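Local coordinates for protein uncharacterized metal-dependent hydrolase (Pyrococcus furiosus, PDB 3ICJ) that probably hydrolyses carbon-nitrogen bonds other than peptide bonds, as a zinc-dependent member of the amidohydrolase family, at residues A[150-155]-A[193-198]; A[171-176]-A[201-206]; A[142-147]-A[165-170]. One frame throughout, in Å; residues are numbered along the deposited sequence.

Contact 1: A[150-155]-A[193-198]; sequences WPTRED and ESTGIV
R153 and T195 anchor a loop-to-hairpin contact, in which the run leading into helix 153-156 lies against the turn before strand 197-199, near one margin of the six-stranded mixed sheet. The central backbone bond is R153 N to T195 O at 2.8 Å. The same oxygen also takes a CA-H contact from T152. With CG anti to the backbone N (chi1 177°) and the chain extended as far as NE, the R153 side chain runs past S194, and its NH1 donates to E193 O over 2.7 Å, from above the plane of that carbonyl. The carbonyl oxygen sits near the guanidinium plane at its edge, while NE bonds S177 OG, so two sides of the group are fixed. Without the long chain, as with an alanine at this position, E193 O would probably lose this donor and S177 OG its partner, leaving the 193-195 turn less firmly tied. G196 and I197 both face D192, making a G1 beta bulge; the positive phi of G196 (72°) suits glycine, and its backbone passes close to R153 CB, 3.8 Å from G196 N. The threonines T152 and T195 meet methyl to methyl, CG2 to CG2, at 3.8 Å. Farther along, I197 CD1 reaches W150 CE3 at 3.8 Å, the two side chains crossing at about a right angle, and lies 3.7 Å from P151 O, a buried oxygen with no polar partner in the model. A water accepts from E154 N and donates to S194 O, linking E154 to the 193-195 turn.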
loop_
_atom_site.group_PDB
_atom_site.type_symbol
_atom_site.label_atom_id
_atom_site.label_comp_id
_atom_site.label_asym_id
_atom_site.label_seq_id
_atom_site.Cartn_x
_atom_site.Cartn_y
_atom_site.Cartn_z
ATOM N N TRP A 150 -29.833 13.256 -9.679
ATOM C CA TRP A 150 -29.024 13.007 -8.489
ATOM C C TRP A 150 -29.742 12.054 -7.537
ATOM O O TRP A 150 -30.957 12.180 -7.342
ATOM C CB TRP A 150 -28.751 14.308 -7.742
ATOM C CG TRP A 150 -27.739 15.207 -8.358
ATOM C CD1 TRP A 150 -27.947 16.115 -9.364
ATOM C CD2 TRP A 150 -26.359 15.329 -7.984
ATOM N NE1 TRP A 150 -26.776 16.773 -9.653
ATOM C CE2 TRP A 150 -25.785 16.312 -8.824
ATOM C CE3 TRP A 150 -25.544 14.687 -7.033
ATOM C CZ2 TRP A 150 -24.430 16.675 -8.741
ATOM C CZ3 TRP A 150 -24.187 15.053 -6.951
ATOM C CH2 TRP A 150 -23.651 16.036 -7.801
ATOM N N PRO A 151 -28.997 11.109 -6.929
ATOM C CA PRO A 151 -29.581 10.318 -5.844
ATOM C C PRO A 151 -29.693 11.186 -4.592
ATOM O O PRO A 151 -28.887 12.108 -4.393
ATOM C CB PRO A 151 -28.572 9.180 -5.645
ATOM C CG PRO A 151 -27.241 9.755 -6.085
ATOM C CD PRO A 151 -27.557 10.833 -7.119
ATOM N N THR A 152 -30.712 10.947 -3.779
ATOM C CA THR A 152 -30.872 11.722 -2.563
ATOM C C THR A 152 -31.196 10.832 -1.388
ATOM O O THR A 152 -31.571 9.655 -1.549
ATOM C CB THR A 152 -32.014 12.789 -2.655
ATOM O OG1 THR A 152 -33.275 12.127 -2.821
ATOM C CG2 THR A 152 -31.783 13.803 -3.766
ATOM N N ARG A 153 -31.090 11.443 -0.210
ATOM C CA ARG A 153 -31.490 10.891 1.079
ATOM C C ARG A 153 -32.855 10.201 1.048
ATOM O O ARG A 153 -33.007 9.104 1.596
ATOM C CB ARG A 153 -31.491 12.040 2.099
ATOM C CG ARG A 153 -31.932 11.707 3.482
ATOM C CD ARG A 153 -32.364 12.981 4.220
ATOM N NE ARG A 153 -32.514 12.704 5.648
ATOM C CZ ARG A 153 -32.208 13.540 6.640
ATOM N NH1 ARG A 153 -31.710 14.747 6.388
ATOM N NH2 ARG A 153 -32.381 13.151 7.902
ATOM N N GLU A 154 -33.825 10.846 0.402
ATOM C CA GLU A 154 -35.188 10.335 0.270
ATOM C C GLU A 154 -35.294 9.039 -0.569
ATOM O O GLU A 154 -36.045 8.127 -0.205
ATOM C CB GLU A 154 -36.114 11.441 -0.262
ATOM C CG GLU A 154 -37.439 10.948 -0.822
ATOM C CD GLU A 154 -38.553 11.951 -0.673
ATOM O OE1 GLU A 154 -38.268 13.127 -0.338
ATOM O OE2 GLU A 154 -39.718 11.552 -0.889
ATOM N N ASP A 155 -34.534 8.948 -1.662
ATOM C CA ASP A 155 -34.476 7.712 -2.474
ATOM C C ASP A 155 -33.928 6.532 -1.668
ATOM O O ASP A 155 -34.388 5.397 -1.810
ATOM C CB ASP A 155 -33.594 7.913 -3.713
ATOM C CG ASP A 155 -34.092 9.031 -4.614
ATOM O OD1 ASP A 155 -35.244 8.951 -5.079
ATOM O OD2 ASP A 155 -33.333 9.993 -4.867
ATOM N N GLU A 193 -28.085 18.766 4.025
ATOM C CA GLU A 193 -28.824 17.870 4.912
ATOM C C GLU A 193 -30.129 17.349 4.291
ATOM O O GLU A 193 -30.492 16.210 4.517
ATOM C CB GLU A 193 -29.126 18.549 6.267
ATOM C CG GLU A 193 -28.415 19.899 6.480
ATOM C CD GLU A 193 -27.824 20.091 7.876
ATOM O OE1 GLU A 193 -26.881 20.913 8.011
ATOM O OE2 GLU A 193 -28.290 19.424 8.830
ATOM N N SER A 194 -30.816 18.184 3.514
ATOM C CA SER A 194 -32.075 17.783 2.864
ATOM C C SER A 194 -31.902 16.643 1.863
ATOM O O SER A 194 -32.770 15.774 1.764
ATOM C CB SER A 194 -32.756 18.980 2.189
ATOM O OG SER A 194 -31.927 19.528 1.173
ATOM N N THR A 195 -30.774 16.636 1.147
ATOM C CA THR A 195 -30.479 15.585 0.153
ATOM C C THR A 195 -29.460 14.520 0.609
ATOM O O THR A 195 -29.271 13.513 -0.076
ATOM C CB THR A 195 -29.998 16.184 -1.177
ATOM O OG1 THR A 195 -28.870 17.032 -0.926
ATOM C CG2 THR A 195 -31.114 17.021 -1.823
ATOM N N GLY A 196 -28.805 14.743 1.745
ATOM C CA GLY A 196 -27.833 13.790 2.282
ATOM C C GLY A 196 -26.547 13.761 1.469
ATOM O O GLY A 196 -25.860 12.740 1.425
ATOM N N ILE A 197 -26.230 14.880 0.818
ATOM C CA ILE A 197 -25.056 14.958 -0.045
ATOM C C ILE A 197 -23.906 15.706 0.660
ATOM O O ILE A 197 -24.109 16.789 1.211
ATOM C CB ILE A 197 -25.434 15.566 -1.440
ATOM C CG1 ILE A 197 -26.183 14.515 -2.274
ATOM C CG2 ILE A 197 -24.201 16.136 -2.175
ATOM C CD1 ILE A 197 -26.908 15.051 -3.492
ATOM N N VAL A 198 -22.710 15.137 0.620
ATOM C CA VAL A 198 -21.526 15.790 1.165
ATOM C C VAL A 198 -20.413 16.005 0.147
ATOM O O VAL A 198 -20.218 15.206 -0.747
ATOM C CB VAL A 198 -20.947 15.041 2.374
ATOM C CG1 VAL A 198 -21.845 15.184 3.573
ATOM C CG2 VAL A 198 -20.710 13.598 2.036
HETATM O O HOH W 1 -33.860 14.063 0.076
#

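Contact 2: A[171-176]-A[201-206]; sequences HVAVMN and RALEES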
loop_
_atom_site.group_PDB
_atom_site.type_symbol
_atom_site.label_atom_id
_atom_site.label_comp_id
_atom_site.label_asym_id
_atom_site.label_seq_id
_atom_site.Cartn_x
_atom_site.Cartn_y
_atom_site.Cartn_z
ATOM N N HIS A 171 -15.183 12.441 -4.740
ATOM C CA HIS A 171 -15.163 13.805 -4.197
ATOM C C HIS A 171 -16.517 14.186 -3.591
ATOM O O HIS A 171 -16.627 15.216 -2.926
ATOM C CB HIS A 171 -14.727 14.838 -5.256
ATOM C CG HIS A 171 -13.386 14.556 -5.862
ATOM N ND1 HIS A 171 -12.266 14.288 -5.103
ATOM C CD2 HIS A 171 -12.987 14.498 -7.155
ATOM C CE1 HIS A 171 -11.236 14.072 -5.902
ATOM N NE2 HIS A 171 -11.648 14.194 -7.152
ATOM N N VAL A 172 -17.526 13.334 -3.802
ATOM C CA VAL A 172 -18.918 13.556 -3.331
ATOM C C VAL A 172 -19.497 12.218 -2.825
ATOM O O VAL A 172 -19.133 11.157 -3.344
ATOM C CB VAL A 172 -19.847 14.113 -4.477
ATOM C CG1 VAL A 172 -21.286 14.352 -3.986
ATOM C CG2 VAL A 172 -19.286 15.404 -5.124
ATOM N N ALA A 173 -20.388 12.256 -1.828
ATOM C CA ALA A 173 -21.109 11.056 -1.413
ATOM C C ALA A 173 -22.569 11.365 -1.087
ATOM O O ALA A 173 -22.888 12.487 -0.722
ATOM C CB ALA A 173 -20.428 10.410 -0.216
ATOM N N VAL A 174 -23.443 10.377 -1.254
ATOM C CA VAL A 174 -24.837 10.487 -0.810
ATOM C C VAL A 174 -25.091 9.470 0.302
ATOM O O VAL A 174 -24.521 8.369 0.292
ATOM C CB VAL A 174 -25.869 10.367 -1.997
ATOM C CG1 VAL A 174 -25.892 8.948 -2.595
ATOM C CG2 VAL A 174 -27.287 10.818 -1.574
ATOM N N MET A 175 -25.926 9.852 1.269
ATOM C CA MET A 175 -26.274 8.969 2.384
ATOM C C MET A 175 -27.778 9.027 2.699
ATOM O O MET A 175 -28.468 9.970 2.290
ATOM C CB MET A 175 -25.392 9.272 3.625
ATOM C CG MET A 175 -25.609 10.649 4.281
ATOM S SD MET A 175 -24.329 11.091 5.501
ATOM C CE MET A 175 -23.076 11.724 4.423
ATOM N N ASN A 176 -28.300 8.016 3.395
ATOM C CA ASN A 176 -29.690 8.113 3.862
ATOM C C ASN A 176 -29.765 8.732 5.267
ATOM O O ASN A 176 -28.725 9.126 5.824
ATOM C CB ASN A 176 -30.444 6.780 3.744
ATOM C CG ASN A 176 -29.911 5.713 4.662
ATOM O OD1 ASN A 176 -28.985 5.943 5.454
ATOM N ND2 ASN A 176 -30.495 4.523 4.566
ATOM N N ARG A 201 -14.798 19.177 2.349
ATOM C CA ARG A 201 -14.412 19.034 3.747
ATOM C C ARG A 201 -15.317 18.043 4.471
ATOM O O ARG A 201 -14.845 17.190 5.223
ATOM C CB ARG A 201 -14.447 20.391 4.454
ATOM C CG ARG A 201 -13.122 21.136 4.433
ATOM C CD ARG A 201 -12.298 20.761 3.213
ATOM N NE ARG A 201 -10.931 20.393 3.569
ATOM C CZ ARG A 201 -10.102 19.730 2.768
ATOM N NH1 ARG A 201 -10.502 19.359 1.559
ATOM N NH2 ARG A 201 -8.876 19.436 3.176
ATOM N N ALA A 202 -16.620 18.161 4.238
ATOM C CA ALA A 202 -17.609 17.465 5.046
ATOM C C ALA A 202 -17.612 15.992 4.726
ATOM O O ALA A 202 -17.919 15.167 5.558
ATOM C CB ALA A 202 -18.966 18.050 4.838
ATOM N N LEU A 203 -17.243 15.679 3.501
ATOM C CA LEU A 203 -16.990 14.298 3.089
ATOM C C LEU A 203 -15.748 13.702 3.778
ATOM O O LEU A 203 -15.805 12.581 4.283
ATOM C CB LEU A 203 -16.859 14.189 1.564
ATOM C CG LEU A 203 -16.341 12.866 0.981
ATOM C CD1 LEU A 203 -17.271 11.690 1.263
ATOM C CD2 LEU A 203 -16.181 13.010 -0.484
ATOM N N GLU A 204 -14.644 14.448 3.778
ATOM C CA GLU A 204 -13.436 14.090 4.537
ATOM C C GLU A 204 -13.727 13.836 6.017
ATOM O O GLU A 204 -13.283 12.835 6.568
ATOM C CB GLU A 204 -12.367 15.174 4.415
ATOM C CG GLU A 204 -11.575 15.160 3.121
ATOM C CD GLU A 204 -10.694 16.401 2.961
ATOM O OE1 GLU A 204 -10.220 16.951 3.983
ATOM O OE2 GLU A 204 -10.476 16.833 1.808
ATOM N N GLU A 205 -14.473 14.745 6.646
ATOM C CA GLU A 205 -14.931 14.593 8.038
ATOM C C GLU A 205 -15.877 13.389 8.235
ATOM O O GLU A 205 -15.762 12.674 9.235
ATOM C CB GLU A 205 -15.566 15.905 8.540
ATOM C CG GLU A 205 -16.430 15.817 9.808
ATOM C CD GLU A 205 -15.651 15.922 11.128
ATOM O OE1 GLU A 205 -16.265 16.359 12.126
ATOM O OE2 GLU A 205 -14.445 15.577 11.188
ATOM N N SER A 206 -16.788 13.169 7.283
ATOM C CA SER A 206 -17.646 11.971 7.262
ATOM C C SER A 206 -16.827 10.686 7.301
ATOM O O SER A 206 -17.134 9.800 8.098
ATOM C CB SER A 206 -18.559 11.929 6.025
ATOM O OG SER A 206 -19.549 12.939 6.065
#
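Strand 172-175 and helix 201-206 approach to 8.6 Å between their axes and cross at 62°, with V172 and L203 forming the closest CA pair at 6.7 Å. This is an alpha/beta layer contact: helix 200-214, which follows strand 197-199 directly in the chain, lies on one face of the six-stranded mixed sheet, and its residues L203 and S206, one turn apart, look toward the strand. L203 does most of the work. Its CG is anti to the backbone N (chi1 169°), which carries the isobutyl fork out to the sheet, where the two methyls part company. L203 CD1 meets A173 CB at 3.7 Å, while L203 CD2 sits against the backbone of H171 and V172, 3.3 Å from H171 O. F164 and Y166 of the adjoining strand 163-167 also touch L203, so its branch is held over two strands at once.

At the other end M175 bends at chi3 (83°), which swings its terminal methyl toward the helix. L183 of helix 177-183 touches both M175 and S206, closing this corner of the interface. M175 CE stops 4.1 Å from S206 OG, a loose van der Waals approach to a hydroxyl already engaged within its own helix: S206 OG donates to A202 O at 2.8 Å, while S206 N reaches that same oxygen from the opposite face of its carbonyl plane.

Contact 3: A[142-147]-A[165-170]; sequences WDQDEL and LYRRCF
W142 and R167 pair through both backbone and side chains where parallel strands 137-142 and 163-167 run out into loops. In the backbone, the two form a parallel bridge with CA atoms 5.0 Å apart, and R168 N donates to W142 O at 3.0 Å. A second bond comes from the indole: W142 NE1 gives a nearly straight hydrogen bond (166°) to L165 O at 2.9 Å. The acceptor lies at the ring edge, in its plane, but the donor stands far above the carbonyl plane of L165. Chi1 of 61° sets W142 CG between its own N and carbonyl carbon, folding the ring back across the neighbouring strand although CB points away from it.

The apolar part is a CH-pi contact: R167 CG lies over the six-membered ring, 3.8 Å from its centroid and 14° off the normal. The guanidinium beyond is steeply inclined to the indole, so it does not stack on it.

Polar and charged groups gather at the far end of R167. Its NE donates to a lone pair of Q144 OE1 at 2.9 Å, near the guanidinium plane, and NH2 adds a weak bond to that oxygen. D143 splits its carboxylate between two arginines. OD1 lies 3.3 Å from R167 NH2, well out of the guanidinium plane, so that link is purely electrostatic; OD2 is 3.2 Å from R168 NH1, with the two planar groups almost parallel. D143 is also the N-cap of helix 144-147, OD1 accepting from D145 N.

L125 of helix 122-130 and V174 of strand 172-175 pack on W142, while V172 of that strand touches R167 and W150 meets Q144.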
loop_
_atom_site.group_PDB
_atom_site.type_symbol
_atom_site.label_atom_id
_atom_site.label_comp_id
_atom_site.label_asym_id
_atom_site.label_seq_id
_atom_site.Cartn_x
_atom_site.Cartn_y
_atom_site.Cartn_z
ATOM N N TRP A 142 -21.397 5.660 -8.575
ATOM C CA TRP A 142 -22.572 6.214 -9.258
ATOM C C TRP A 142 -22.276 7.553 -9.947
ATOM O O TRP A 142 -21.307 8.241 -9.621
ATOM C CB TRP A 142 -23.781 6.335 -8.320
ATOM C CG TRP A 142 -23.589 7.238 -7.120
ATOM C CD1 TRP A 142 -23.255 6.846 -5.849
ATOM C CD2 TRP A 142 -23.741 8.674 -7.068
ATOM N NE1 TRP A 142 -23.185 7.937 -5.014
ATOM C CE2 TRP A 142 -23.478 9.071 -5.732
ATOM C CE3 TRP A 142 -24.075 9.658 -8.015
ATOM C CZ2 TRP A 142 -23.536 10.419 -5.318
ATOM C CZ3 TRP A 142 -24.121 11.001 -7.604
ATOM C CH2 TRP A 142 -23.861 11.364 -6.265
ATOM N N ASP A 143 -23.144 7.920 -10.880
ATOM C CA ASP A 143 -23.004 9.139 -11.663
ATOM C C ASP A 143 -24.422 9.591 -11.984
ATOM O O ASP A 143 -25.220 8.809 -12.512
ATOM C CB ASP A 143 -22.212 8.830 -12.945
ATOM C CG ASP A 143 -21.824 10.077 -13.750
ATOM O OD1 ASP A 143 -22.476 11.138 -13.644
ATOM O OD2 ASP A 143 -20.849 9.976 -14.526
ATOM N N GLN A 144 -24.730 10.849 -11.661
ATOM C CA GLN A 144 -26.081 11.405 -11.858
ATOM C C GLN A 144 -26.492 11.546 -13.334
ATOM O O GLN A 144 -27.681 11.593 -13.636
ATOM C CB GLN A 144 -26.253 12.739 -11.116
ATOM C CG GLN A 144 -25.536 13.938 -11.745
ATOM C CD GLN A 144 -24.079 14.077 -11.315
ATOM O OE1 GLN A 144 -23.534 13.255 -10.563
ATOM N NE2 GLN A 144 -23.444 15.133 -11.791
ATOM N N ASP A 145 -25.508 11.605 -14.232
ATOM C CA ASP A 145 -25.755 11.630 -15.680
ATOM C C ASP A 145 -26.238 10.279 -16.185
ATOM O O ASP A 145 -27.156 10.216 -17.003
ATOM C CB ASP A 145 -24.496 12.044 -16.443
ATOM C CG ASP A 145 -24.003 13.425 -16.051
ATOM O OD1 ASP A 145 -24.843 14.309 -15.769
ATOM O OD2 ASP A 145 -22.771 13.624 -16.030
ATOM N N GLU A 146 -25.615 9.209 -15.685
ATOM C CA GLU A 146 -26.015 7.834 -15.999
ATOM C C GLU A 146 -27.365 7.469 -15.359
ATOM O O GLU A 146 -28.144 6.705 -15.928
ATOM C CB GLU A 146 -24.927 6.846 -15.559
ATOM C CG GLU A 146 -23.579 7.019 -16.269
ATOM C CD GLU A 146 -22.453 6.181 -15.653
ATOM O OE1 GLU A 146 -22.523 5.833 -14.455
ATOM O OE2 GLU A 146 -21.480 5.875 -16.375
ATOM N N LEU A 147 -27.631 8.040 -14.188
ATOM C CA LEU A 147 -28.876 7.827 -13.439
ATOM C C LEU A 147 -30.078 8.602 -13.990
ATOM O O LEU A 147 -31.216 8.142 -13.879
ATOM C CB LEU A 147 -28.674 8.219 -11.970
ATOM C CG LEU A 147 -27.863 7.293 -11.073
ATOM C CD1 LEU A 147 -27.366 8.055 -9.861
ATOM C CD2 LEU A 147 -28.695 6.088 -10.659
ATOM N N LEU A 165 -22.803 6.190 0.035
ATOM C CA LEU A 165 -22.451 5.872 -1.356
ATOM C C LEU A 165 -21.624 6.957 -2.045
ATOM O O LEU A 165 -22.119 8.049 -2.292
ATOM C CB LEU A 165 -23.716 5.617 -2.183
ATOM C CG LEU A 165 -24.758 4.627 -1.651
ATOM C CD1 LEU A 165 -26.034 4.716 -2.476
ATOM C CD2 LEU A 165 -24.234 3.207 -1.642
ATOM N N TYR A 166 -20.368 6.642 -2.349
ATOM C CA TYR A 166 -19.500 7.566 -3.069
ATOM C C TYR A 166 -20.007 7.809 -4.486
ATOM O O TYR A 166 -20.590 6.921 -5.108
ATOM C CB TYR A 166 -18.066 7.032 -3.108
ATOM C CG TYR A 166 -17.349 7.106 -1.780
ATOM C CD1 TYR A 166 -16.712 8.273 -1.376
ATOM C CD2 TYR A 166 -17.307 6.010 -0.929
ATOM C CE1 TYR A 166 -16.055 8.345 -0.162
ATOM C CE2 TYR A 166 -16.653 6.073 0.287
ATOM C CZ TYR A 166 -16.029 7.242 0.666
ATOM O OH TYR A 166 -15.375 7.309 1.874
ATOM N N ARG A 167 -19.782 9.018 -4.990
ATOM C CA ARG A 167 -19.804 9.265 -6.427
ATOM C C ARG A 167 -18.555 8.709 -7.101
ATOM O O ARG A 167 -17.582 8.357 -6.434
ATOM C CB ARG A 167 -19.932 10.763 -6.712
ATOM C CG ARG A 167 -20.422 11.089 -8.113
ATOM C CD ARG A 167 -20.427 12.588 -8.362
ATOM N NE ARG A 167 -20.797 12.913 -9.736
ATOM C CZ ARG A 167 -19.966 12.842 -10.771
ATOM N NH1 ARG A 167 -18.711 12.454 -10.590
ATOM N NH2 ARG A 167 -20.390 13.157 -11.988
ATOM N N ARG A 168 -18.588 8.631 -8.427
ATOM C CA ARG A 168 -17.449 8.145 -9.196
ATOM C C ARG A 168 -16.148 8.781 -8.717
ATOM O O ARG A 168 -15.173 8.085 -8.432
ATOM C CB ARG A 168 -17.651 8.422 -10.687
ATOM C CG ARG A 168 -18.109 7.212 -11.486
ATOM C CD ARG A 168 -18.334 7.567 -12.946
ATOM N NE ARG A 168 -17.115 8.055 -13.585
ATOM C CZ ARG A 168 -16.880 9.332 -13.870
ATOM N NH1 ARG A 168 -17.784 10.256 -13.573
ATOM N NH2 ARG A 168 -15.743 9.685 -14.452
ATOM N N CYS A 169 -16.141 10.107 -8.629
ATOM C CA CYS A 169 -14.911 10.853 -8.390
ATOM C C CYS A 169 -14.346 10.553 -7.006
ATOM O O CYS A 169 -13.165 10.783 -6.743
ATOM C CB CYS A 169 -15.156 12.355 -8.544
ATOM S SG CYS A 169 -16.656 12.954 -7.732
ATOM N N PHE A 170 -15.196 10.039 -6.123
ATOM C CA PHE A 170 -14.886 10.003 -4.671
ATOM C C PHE A 170 -14.767 11.395 -4.023
ATOM O O PHE A 170 -14.308 11.513 -2.886
ATOM C CB PHE A 170 -13.649 9.134 -4.323
ATOM C CG PHE A 170 -13.813 7.666 -4.634
ATOM C CD1 PHE A 170 -14.337 6.792 -3.683
ATOM C CD2 PHE A 170 -13.418 7.154 -5.871
ATOM C CE1 PHE A 170 -14.487 5.426 -3.966
ATOM C CE2 PHE A 170 -13.564 5.791 -6.166
ATOM C CZ PHE A 170 -14.099 4.926 -5.207
#

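How the contacts relate
All three contacts belong to one six-stranded mixed sheet and its flanking helices, with centres 11 to 13 Å apart. Strand 172-175 is the common element: it probably bonds to strand 197-199 of contact 1 through A173 O and V198 N (3.0 Å), and to strand 163-167 of contact 3 through V172 O and R167 N (2.8 Å). Contacts 1 and 3 also meet directly, P151 CD lying 3.5 Å from W142 CZ3. On the helix side, L203 CD2 of contact 2 comes within 3.4 Å of F170 O of contact 3. None of the three lies at the two-zinc site, where carboxylated K296 is shared between the zinc held by H101, H103 and D434 and the one held by H348 and H373.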